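Local coordinates for protein malyl-CoA lyase/beta-methylmalyl-CoA lyase (Methylobacterium extorquens, PDB 5UGR) that belongs to the HpcH/HpaI aldolase/citrate lyase family of TIM-barrel enzymes and carries a magnesium ion bound by acidic side chains, at residues Q8-L13 with R157-S162; P97-I102 with K131-E136; Y186-D191 with H201-W206. All blocks are in the same frame, centred on the assembly; numbering follows the deposited sequence. Where two conformers were deposited one is given.

Contact 1 (Q8-L13 with R157-S162)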
loop_
_atom_site.group_PDB
_atom_site.type_symbol
_atom_site.label_atom_id
_atom_site.label_comp_id
_atom_site.label_asym_id
_atom_site.label_seq_id
_atom_site.Cartn_x
_atom_site.Cartn_y
_atom_site.Cartn_z
ATOM N N GLN A 8 -19.857 10.283 9.806
ATOM C CA GLN A 8 -19.448 11.540 10.339
ATOM C C GLN A 8 -19.008 11.346 11.829
ATOM O O GLN A 8 -19.543 10.555 12.596
ATOM C CB GLN A 8 -20.524 12.646 10.240
ATOM C CG GLN A 8 -20.871 13.083 8.795
ATOM C CD GLN A 8 -19.785 13.852 8.056
ATOM O OE1 GLN A 8 -19.417 13.496 6.961
ATOM N NE2 GLN A 8 -19.278 14.905 8.663
ATOM N N ALA A 9 -18.000 12.106 12.197
ATOM C CA ALA A 9 -17.636 12.208 13.604
ATOM C C ALA A 9 -18.753 12.803 14.433
ATOM O O ALA A 9 -19.607 13.544 13.959
ATOM C CB ALA A 9 -16.361 13.026 13.766
ATOM N N THR A 10 -18.635 12.591 15.728
ATOM C CA THR A 10 -19.494 13.219 16.717
ATOM C C THR A 10 -19.705 14.680 16.407
ATOM O O THR A 10 -18.694 15.398 16.319
ATOM C CB THR A 10 -18.744 13.118 18.097
ATOM O OG1 THR A 10 -18.532 11.713 18.420
ATOM C CG2 THR A 10 -19.576 13.690 19.155
ATOM N N PRO A 11 -20.963 15.167 16.261
ATOM C CA PRO A 11 -21.192 16.518 15.693
ATOM C C PRO A 11 -21.218 17.713 16.690
ATOM O O PRO A 11 -22.298 18.226 16.993
ATOM C CB PRO A 11 -22.550 16.368 14.987
ATOM C CG PRO A 11 -23.278 15.332 15.787
ATOM C CD PRO A 11 -22.224 14.418 16.398
ATOM N N ARG A 12 -20.069 18.226 17.072
ATOM C CA ARG A 12 -19.950 19.323 18.061
ATOM C C ARG A 12 -19.897 20.648 17.361
ATOM O O ARG A 12 -19.368 20.766 16.242
ATOM C CB ARG A 12 -18.684 19.183 18.880
ATOM C CG ARG A 12 -18.471 17.811 19.516
ATOM C CD ARG A 12 -17.271 17.763 20.439
ATOM N NE ARG A 12 -16.875 16.401 20.766
ATOM C CZ ARG A 12 -16.961 15.821 21.959
ATOM N NH1 ARG A 12 -17.595 16.391 23.011
ATOM N NH2 ARG A 12 -16.453 14.632 22.090
ATOM N N LEU A 13 -20.358 21.683 18.088
ATOM C CA LEU A 13 -20.222 23.071 17.675
ATOM C C LEU A 13 -18.793 23.513 17.968
ATOM O O LEU A 13 -18.273 23.291 19.043
ATOM C CB LEU A 13 -21.227 23.947 18.429
ATOM C CG LEU A 13 -21.196 25.407 18.073
ATOM C CD1 LEU A 13 -21.693 25.676 16.682
ATOM C CD2 LEU A 13 -22.107 26.171 19.029
ATOM N N ARG A 157 -11.958 7.594 17.352
ATOM C CA ARG A 157 -12.071 8.785 18.185
ATOM C C ARG A 157 -11.862 10.072 17.486
ATOM O O ARG A 157 -12.170 11.123 18.040
ATOM C CB ARG A 157 -11.115 8.747 19.372
ATOM C CG ARG A 157 -11.225 7.555 20.303
ATOM C CD ARG A 157 -10.200 7.645 21.420
ATOM N NE ARG A 157 -10.217 6.507 22.293
ATOM C CZ ARG A 157 -10.947 6.381 23.401
ATOM N NH1 ARG A 157 -11.726 7.365 23.834
ATOM N NH2 ARG A 157 -10.853 5.249 24.089
ATOM N N LEU A 158 -11.248 10.036 16.289
ATOM C CA LEU A 158 -10.857 11.263 15.642
ATOM C C LEU A 158 -12.073 12.036 15.157
ATOM O O LEU A 158 -12.954 11.492 14.479
ATOM C CB LEU A 158 -9.898 10.968 14.471
ATOM C CG LEU A 158 -9.233 12.173 13.812
ATOM C CD1 LEU A 158 -8.450 12.987 14.819
ATOM C CD2 LEU A 158 -8.287 11.677 12.702
ATOM N N GLU A 159 -12.115 13.309 15.532
ATOM C CA GLU A 159 -13.193 14.227 15.206
ATOM C C GLU A 159 -12.838 15.452 14.389
ATOM O O GLU A 159 -13.733 16.013 13.734
ATOM C CB GLU A 159 -13.885 14.767 16.469
ATOM C CG GLU A 159 -14.388 13.709 17.415
ATOM C CD GLU A 159 -15.118 14.306 18.629
ATOM O OE1 GLU A 159 -15.211 13.567 19.651
ATOM O OE2 GLU A 159 -15.564 15.484 18.536
ATOM N N ALA A 160 -11.577 15.878 14.394
ATOM C CA ALA A 160 -11.236 17.230 13.912
ATOM C C ALA A 160 -9.741 17.311 13.664
ATOM O O ALA A 160 -8.962 16.595 14.305
ATOM C CB ALA A 160 -11.630 18.255 14.962
ATOM N N MET A 161 -9.363 18.210 12.752
ATOM C CA MET A 161 -7.956 18.542 12.518
ATOM C C MET A 161 -7.827 20.059 12.565
ATOM O O MET A 161 -8.670 20.765 11.975
ATOM C CB MET A 161 -7.449 18.038 11.149
ATOM C CG MET A 161 -7.869 16.637 10.751
ATOM S SD MET A 161 -7.178 16.054 9.164
ATOM C CE MET A 161 -6.271 14.724 9.903
ATOM N N SER A 162 -6.768 20.524 13.261
ATOM C CA SER A 162 -6.436 21.933 13.255
ATOM C C SER A 162 -5.177 22.171 12.423
ATOM O O SER A 162 -4.218 21.416 12.565
ATOM C CB SER A 162 -6.167 22.456 14.662
ATOM O OG SER A 162 -7.364 22.646 15.428
#

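Contact 2 (P97-I102 with K131-E136)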
loop_
_atom_site.group_PDB
_atom_site.type_symbol
_atom_site.label_atom_id
_atom_site.label_comp_id
_atom_site.label_asym_id
_atom_site.label_seq_id
_atom_site.Cartn_x
_atom_site.Cartn_y
_atom_site.Cartn_z
ATOM N N PRO A 97 -12.837 13.228 34.905
ATOM C CA PRO A 97 -14.004 12.855 34.084
ATOM C C PRO A 97 -14.530 14.010 33.187
ATOM O O PRO A 97 -15.142 13.732 32.159
ATOM C CB PRO A 97 -15.083 12.487 35.126
ATOM C CG PRO A 97 -14.359 12.234 36.374
ATOM C CD PRO A 97 -13.035 12.897 36.330
ATOM N N ARG A 98 -14.362 15.265 33.593
ATOM C CA ARG A 98 -14.851 16.418 32.811
ATOM C C ARG A 98 -14.207 16.542 31.442
ATOM O O ARG A 98 -14.768 17.125 30.541
ATOM C CB ARG A 98 -14.734 17.722 33.605
ATOM C CG ARG A 98 -15.238 18.989 32.912
ATOM C CD ARG A 98 -16.708 18.878 32.622
ATOM N NE ARG A 98 -17.281 19.990 31.898
ATOM C CZ ARG A 98 -17.196 20.113 30.561
ATOM N NH1 ARG A 98 -16.465 19.249 29.848
ATOM N NH2 ARG A 98 -17.804 21.132 29.951
ATOM N N LEU A 99 -12.991 16.024 31.302
ATOM C CA LEU A 99 -12.302 16.111 30.013
ATOM C C LEU A 99 -13.144 15.463 28.923
ATOM O O LEU A 99 -13.594 14.323 29.057
ATOM C CB LEU A 99 -10.936 15.447 30.123
ATOM C CG LEU A 99 -10.036 15.648 28.918
ATOM C CD1 LEU A 99 -9.635 17.089 28.693
ATOM C CD2 LEU A 99 -8.825 14.716 29.009
ATOM N N ASP A 100 -13.259 16.197 27.796
ATOM C CA ASP A 100 -13.962 15.698 26.638
ATOM C C ASP A 100 -13.043 15.149 25.516
ATOM O O ASP A 100 -13.409 14.166 24.835
ATOM C CB ASP A 100 -14.847 16.780 26.029
ATOM C CG ASP A 100 -15.939 17.272 26.996
ATOM O OD1 ASP A 100 -16.681 16.390 27.526
ATOM O OD2 ASP A 100 -16.016 18.509 27.175
ATOM N N MET A 101 -11.892 15.812 25.325
ATOM C CA MET A 101 -11.070 15.514 24.162
ATOM C C MET A 101 -9.602 15.719 24.460
ATOM O O MET A 101 -9.236 16.442 25.392
ATOM C CB MET A 101 -11.454 16.419 22.984
ATOM C CG MET A 101 -12.892 16.176 22.439
ATOM S SD MET A 101 -13.233 17.107 20.926
ATOM C CE MET A 101 -12.181 16.179 19.795
ATOM N N ILE A 102 -8.781 15.081 23.627
ATOM C CA ILE A 102 -7.327 15.306 23.633
ATOM C C ILE A 102 -6.899 15.833 22.255
ATOM O O ILE A 102 -7.348 15.280 21.226
ATOM C CB ILE A 102 -6.578 13.992 23.954
ATOM C CG1 ILE A 102 -6.816 13.597 25.421
ATOM C CG2 ILE A 102 -5.088 14.123 23.668
ATOM C CD1 ILE A 102 -6.330 12.219 25.812
ATOM N N LYS A 131 -18.375 8.183 29.351
ATOM C CA LYS A 131 -17.990 9.086 28.265
ATOM C C LYS A 131 -16.746 8.498 27.588
ATOM O O LYS A 131 -15.859 7.999 28.275
ATOM C CB LYS A 131 -17.679 10.489 28.808
ATOM C CG LYS A 131 -17.253 11.522 27.735
ATOM C CD LYS A 131 -16.370 12.643 28.315
ATOM C CE LYS A 131 -17.132 13.480 29.259
ATOM N NZ LYS A 131 -16.493 14.712 29.733
ATOM N N LYS A 132 -16.677 8.588 26.266
ATOM C CA LYS A 132 -15.445 8.258 25.519
ATOM C C LYS A 132 -14.817 9.563 25.031
ATOM O O LYS A 132 -15.462 10.381 24.345
ATOM C CB LYS A 132 -15.755 7.306 24.344
ATOM C CG LYS A 132 -16.181 5.828 24.720
ATOM C CD LYS A 132 -16.006 4.823 23.545
ATOM C CE LYS A 132 -15.239 3.482 23.824
ATOM N NZ LYS A 132 -13.724 3.288 23.446
ATOM N N ILE A 133 -13.541 9.728 25.316
ATOM C CA ILE A 133 -12.794 10.921 24.855
ATOM C C ILE A 133 -12.672 10.911 23.324
ATOM O O ILE A 133 -12.449 9.860 22.703
ATOM C CB ILE A 133 -11.405 10.934 25.526
ATOM C CG1 ILE A 133 -11.537 11.460 26.962
ATOM C CG2 ILE A 133 -10.334 11.682 24.720
ATOM C CD1 ILE A 133 -10.299 11.164 27.803
ATOM N N GLY A 134 -12.794 12.093 22.725
ATOM C CA GLY A 134 -12.531 12.269 21.294
ATOM C C GLY A 134 -11.154 12.859 21.085
ATOM O O GLY A 134 -10.608 13.486 21.972
ATOM N N PHE A 135 -10.674 12.765 19.852
ATOM C CA PHE A 135 -9.388 13.315 19.476
ATOM C C PHE A 135 -9.522 14.457 18.452
ATOM O O PHE A 135 -10.334 14.401 17.474
ATOM C CB PHE A 135 -8.455 12.277 18.876
ATOM C CG PHE A 135 -7.987 11.176 19.802
ATOM C CD1 PHE A 135 -7.977 11.304 21.192
ATOM C CD2 PHE A 135 -7.425 10.045 19.275
ATOM C CE1 PHE A 135 -7.454 10.311 21.992
ATOM C CE2 PHE A 135 -6.884 9.055 20.089
ATOM C CZ PHE A 135 -6.917 9.190 21.473
ATOM N N GLU A 136 -8.653 15.436 18.606
ATOM C CA GLU A 136 -8.363 16.422 17.568
ATOM C C GLU A 136 -6.858 16.261 17.297
ATOM O O GLU A 136 -6.069 16.029 18.202
ATOM C CB GLU A 136 -8.650 17.852 18.043
ATOM C CG GLU A 136 -8.349 18.954 17.036
ATOM C CD GLU A 136 -8.741 20.346 17.628
ATOM O OE1 GLU A 136 -9.917 20.459 18.094
ATOM O OE2 GLU A 136 -7.843 21.257 17.639
HETATM O O HOH W 1 -15.950 13.083 24.686
#

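Contact 3 (Y186-D191 with H201-W206)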
loop_
_atom_site.group_PDB
_atom_site.type_symbol
_atom_site.label_atom_id
_atom_site.label_comp_id
_atom_site.label_asym_id
_atom_site.label_seq_id
_atom_site.Cartn_x
_atom_site.Cartn_y
_atom_site.Cartn_z
ATOM N N TYR A 186 4.759 36.933 -1.336
ATOM C CA TYR A 186 4.013 35.782 -1.878
ATOM C C TYR A 186 2.913 36.405 -2.758
ATOM O O TYR A 186 1.748 36.615 -2.358
ATOM C CB TYR A 186 3.462 34.861 -0.793
ATOM C CG TYR A 186 3.078 33.527 -1.387
ATOM C CD1 TYR A 186 4.018 32.714 -1.964
ATOM C CD2 TYR A 186 1.754 33.104 -1.460
ATOM C CE1 TYR A 186 3.708 31.536 -2.606
ATOM C CE2 TYR A 186 1.420 31.933 -2.102
ATOM C CZ TYR A 186 2.394 31.125 -2.670
ATOM O OH TYR A 186 2.089 29.934 -3.286
ATOM N N SER A 187 3.350 36.750 -3.987
ATOM C CA SER A 187 2.606 37.611 -4.893
ATOM C C SER A 187 3.098 37.350 -6.284
ATOM O O SER A 187 4.209 36.846 -6.485
ATOM C CB SER A 187 2.808 39.094 -4.495
ATOM O OG SER A 187 4.159 39.508 -4.575
ATOM N N VAL A 188 2.227 37.696 -7.236
ATOM C CA VAL A 188 2.615 37.678 -8.634
ATOM C C VAL A 188 2.728 39.081 -9.196
ATOM O O VAL A 188 1.978 39.989 -8.831
ATOM C CB VAL A 188 1.731 36.802 -9.532
ATOM C CG1 VAL A 188 1.734 35.342 -9.053
ATOM C CG2 VAL A 188 0.332 37.381 -9.658
ATOM N N LEU A 189 3.724 39.226 -10.069
ATOM C CA LEU A 189 3.984 40.507 -10.794
ATOM C C LEU A 189 3.425 40.318 -12.184
ATOM O O LEU A 189 3.869 39.413 -12.896
ATOM C CB LEU A 189 5.460 40.792 -10.859
ATOM C CG LEU A 189 5.894 42.106 -11.547
ATOM C CD1 LEU A 189 5.347 43.297 -10.821
ATOM C CD2 LEU A 189 7.426 42.161 -11.698
ATOM N N THR A 190 2.403 41.065 -12.544
ATOM C CA THR A 190 1.768 40.865 -13.814
ATOM C C THR A 190 2.682 41.266 -14.985
ATOM O O THR A 190 3.601 42.043 -14.854
ATOM C CB THR A 190 0.419 41.595 -13.896
ATOM O OG1 THR A 190 0.598 43.019 -13.971
ATOM C CG2 THR A 190 -0.489 41.188 -12.704
ATOM N N ASP A 191 2.396 40.666 -16.154
ATOM C CA ASP A 191 3.038 41.070 -17.368
ATOM C C ASP A 191 2.607 42.495 -17.733
ATOM O O ASP A 191 1.480 42.886 -17.466
ATOM C CB ASP A 191 2.650 40.096 -18.497
ATOM C CG ASP A 191 3.098 38.651 -18.238
ATOM O OD1 ASP A 191 4.211 38.422 -17.710
ATOM O OD2 ASP A 191 2.341 37.730 -18.590
ATOM N N HIS A 201 -0.162 41.299 -7.401
ATOM C CA HIS A 201 -1.359 40.656 -6.856
ATOM C C HIS A 201 -0.968 39.594 -5.829
ATOM O O HIS A 201 -0.241 38.638 -6.125
ATOM C CB HIS A 201 -2.227 40.074 -7.951
ATOM C CG HIS A 201 -2.833 41.136 -8.820
ATOM N ND1 HIS A 201 -3.410 40.859 -10.024
ATOM C CD2 HIS A 201 -3.009 42.465 -8.619
ATOM C CE1 HIS A 201 -3.870 41.967 -10.564
ATOM N NE2 HIS A 201 -3.648 42.956 -9.727
ATOM N N TRP A 202 -1.391 39.819 -4.598
ATOM C CA TRP A 202 -0.988 38.957 -3.501
ATOM C C TRP A 202 -1.704 37.627 -3.564
ATOM O O TRP A 202 -2.868 37.550 -3.997
ATOM C CB TRP A 202 -1.183 39.627 -2.144
ATOM C CG TRP A 202 -0.357 40.856 -1.887
ATOM C CD1 TRP A 202 -0.048 41.857 -2.762
ATOM C CD2 TRP A 202 0.150 41.265 -0.617
ATOM N NE1 TRP A 202 0.613 42.869 -2.105
ATOM C CE2 TRP A 202 0.745 42.536 -0.782
ATOM C CE3 TRP A 202 0.143 40.689 0.647
ATOM C CZ2 TRP A 202 1.356 43.209 0.277
ATOM C CZ3 TRP A 202 0.745 41.375 1.698
ATOM C CH2 TRP A 202 1.340 42.607 1.500
ATOM N N GLN A 203 -0.986 36.582 -3.200
ATOM C CA GLN A 203 -1.508 35.223 -3.174
ATOM C C GLN A 203 -1.615 34.731 -1.745
ATOM O O GLN A 203 -1.173 35.402 -0.804
ATOM C CB GLN A 203 -0.611 34.277 -4.003
ATOM C CG GLN A 203 -0.315 34.769 -5.400
ATOM C CD GLN A 203 -1.477 34.924 -6.265
ATOM O OE1 GLN A 203 -2.270 33.998 -6.451
ATOM N NE2 GLN A 203 -1.616 36.201 -6.847
ATOM N N ASP A 204 -2.183 33.534 -1.583
ATOM C CA ASP A 204 -2.459 32.987 -0.245
ATOM C C ASP A 204 -1.402 31.940 0.073
ATOM O O ASP A 204 -1.461 30.834 -0.444
ATOM C CB ASP A 204 -3.857 32.383 -0.238
ATOM C CG ASP A 204 -4.271 31.803 1.094
ATOM O OD1 ASP A 204 -3.445 31.700 2.010
ATOM O OD2 ASP A 204 -5.465 31.429 1.185
ATOM N N PRO A 205 -0.482 32.235 1.021
ATOM C CA PRO A 205 0.599 31.289 1.313
ATOM C C PRO A 205 0.131 29.989 1.939
ATOM O O PRO A 205 0.885 29.015 1.958
ATOM C CB PRO A 205 1.495 32.037 2.293
ATOM C CG PRO A 205 0.715 33.163 2.747
ATOM C CD PRO A 205 -0.430 33.433 1.851
ATOM N N TRP A 206 -1.088 29.979 2.470
ATOM C CA TRP A 206 -1.625 28.810 3.158
ATOM C C TRP A 206 -2.699 28.080 2.358
ATOM O O TRP A 206 -3.296 27.129 2.875
ATOM C CB TRP A 206 -2.129 29.179 4.571
ATOM C CG TRP A 206 -1.263 30.176 5.272
ATOM C CD1 TRP A 206 -1.609 31.464 5.615
ATOM C CD2 TRP A 206 0.138 30.036 5.577
ATOM N NE1 TRP A 206 -0.528 32.088 6.171
ATOM C CE2 TRP A 206 0.559 31.245 6.153
ATOM C CE3 TRP A 206 1.043 28.985 5.492
ATOM C CZ2 TRP A 206 1.887 31.453 6.548
ATOM C CZ3 TRP A 206 2.359 29.218 5.879
ATOM C CH2 TRP A 206 2.751 30.433 6.390
#

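Contact 1 (Q8-L13 with R157-S162)
Arg12 and Glu159 both set CG anti to their own carbonyl carbon (chi1 -51° for the arginine); Arg12 runs extended from CG to NE and Glu159 beyond CG, and the guanidinium and carboxylate meet at their ends. The chains cross at about a right angle, yet their flat ends lie almost in one plane. Arg12 grips the carboxylate side-on through two nitrogens: NE donates to Glu159 OE2 at 2.7 Å, and Arg12 NH2 donates to Glu159 OE1 at 2.9 Å along a nearly straight line (171°). Both oxygens offer their syn lone pairs, so the two bonds hold guanidinium and carboxylate against twisting, their planes 5° apart. Glu159 OE2 has a second cationic partner in Arg223, and a carboxylate between two arginines should be strongly biased toward its charged form. Thr10 crosses Glu159 at a slant, its CB 3.9 Å from Glu159 CD. Nearer the strand backbone, Ala9 CB packs against Glu159 CA at 3.7 Å, a small apolar contact at the foot of the Glu159 side chain. The contact thus fastens the irregular N-terminal segment to one strand of the TIM barrel. Strand 158-163 runs between strands 134-139 and 223-226, Ala9 bonds through its backbone to Gly221, and Leu13 touches helix 305-322.

Contact 2 (P97-I102 with K131-E136)
Lys131 NZ is gripped by three acceptors of segment 97-102: Asp100 OD1 at 2.8 Å in a salt bridge, Pro97 O at 2.9 Å, and Leu99 O in a weaker bond. This ammonium ties together the N-terminal approaches to the two parallel strands of a beta-alpha-beta crossover of the TIM barrel: strand 101-104, helix 110-127, strand 134-139. The lysine chain turns at its third torsion (chi3 -67°), which sets CE off the line of the preceding carbons. NZ meets Asp100 OD1 from above the carboxylate plane, while Arg98 NH1 takes the other oxygen, Asp100 OD2, at 2.8 Å; the shared aspartate probably offsets the repulsion between the two cations. Next along the chain, Asp100 O accepts Gly134 N and also a water, which donates to Lys132 O as well. Ile102 bonds twice to the same strand, its N to Gly134 O and its O to Glu136 N. Ile102 and Phe135 share one face of the sheet, Ile102 CB meeting Phe135 CD1, and helix 110-127 covers both side chains; Ile133 CG2, from just before the strand, lies against Ile102 CG1. On the other face Met101 reaches over Gly134, which has no side chain there, and Met101 CE ends 3.4 Å from Phe135 C.

Contact 3 (Y186-D191 with H201-W206)
Tyr186 brings its ring against the chain opposite: with CG anti to the backbone N (chi1 -163°), Tyr186 CE2 comes to 3.6 Å from Gln203 CB and CD2 to 3.9 Å from Pro205 CB. The ring sits obliquely on the bend where segment 201-206 leaves the hairpin. Pro205 CB also lies over the centre of the Trp206 ring, and Asp204 OD1 closes an Asx turn on Trp206 N just before helix 207-220. In the antiparallel hairpin itself, Val188 and His201 form a hydrogen-bonded pair, followed by the non-hydrogen-bonded pair of Ser187 and Trp202; a further backbone bond runs from Gln203 N to Tyr186 O. Gln203 bends at its second torsion (chi2 -62°), setting CD back toward its own strand, and Gln203 NE2 donates to His201 O at 2.9 Å. His201 O also takes Val188 N, at 2.9 Å, and the two donors arrive from opposite faces of the carbonyl plane. Thr190 CG2 touches the His201 ring at ND1, 4.0 Å away. Gln203 NE2 and His201 ND1 each bond to the backbone of Trp202 of a neighbouring subunit. Polar groups thus serve twice here: Gln203 NE2 steadies its own hairpin and binds the next chain, which probably couples the hairpin's shape to the subunit interface.

Contacts 1 and 2 both belong to the barrel and touch directly, because strands 158-163 and 134-139 are neighbours in its sheet; Ser162 OG meets Glu136 OE2 and Arg157 NH1 meets Ile133 O. Both are partly buried and combine ion pairs with packing, but contact 1 relies on side chains to fasten an irregular segment, whereas contact 2 adds parallel backbone pairing between consecutive strands. Contact 3 stands apart, its centre about 34 Å from that of contact 1 and 41 Å from that of contact 2. It is buried although far from the chain's centre, since other subunits pack against it, and backbone bonds, aromatic rings and amides replace cross-segment salt bridges.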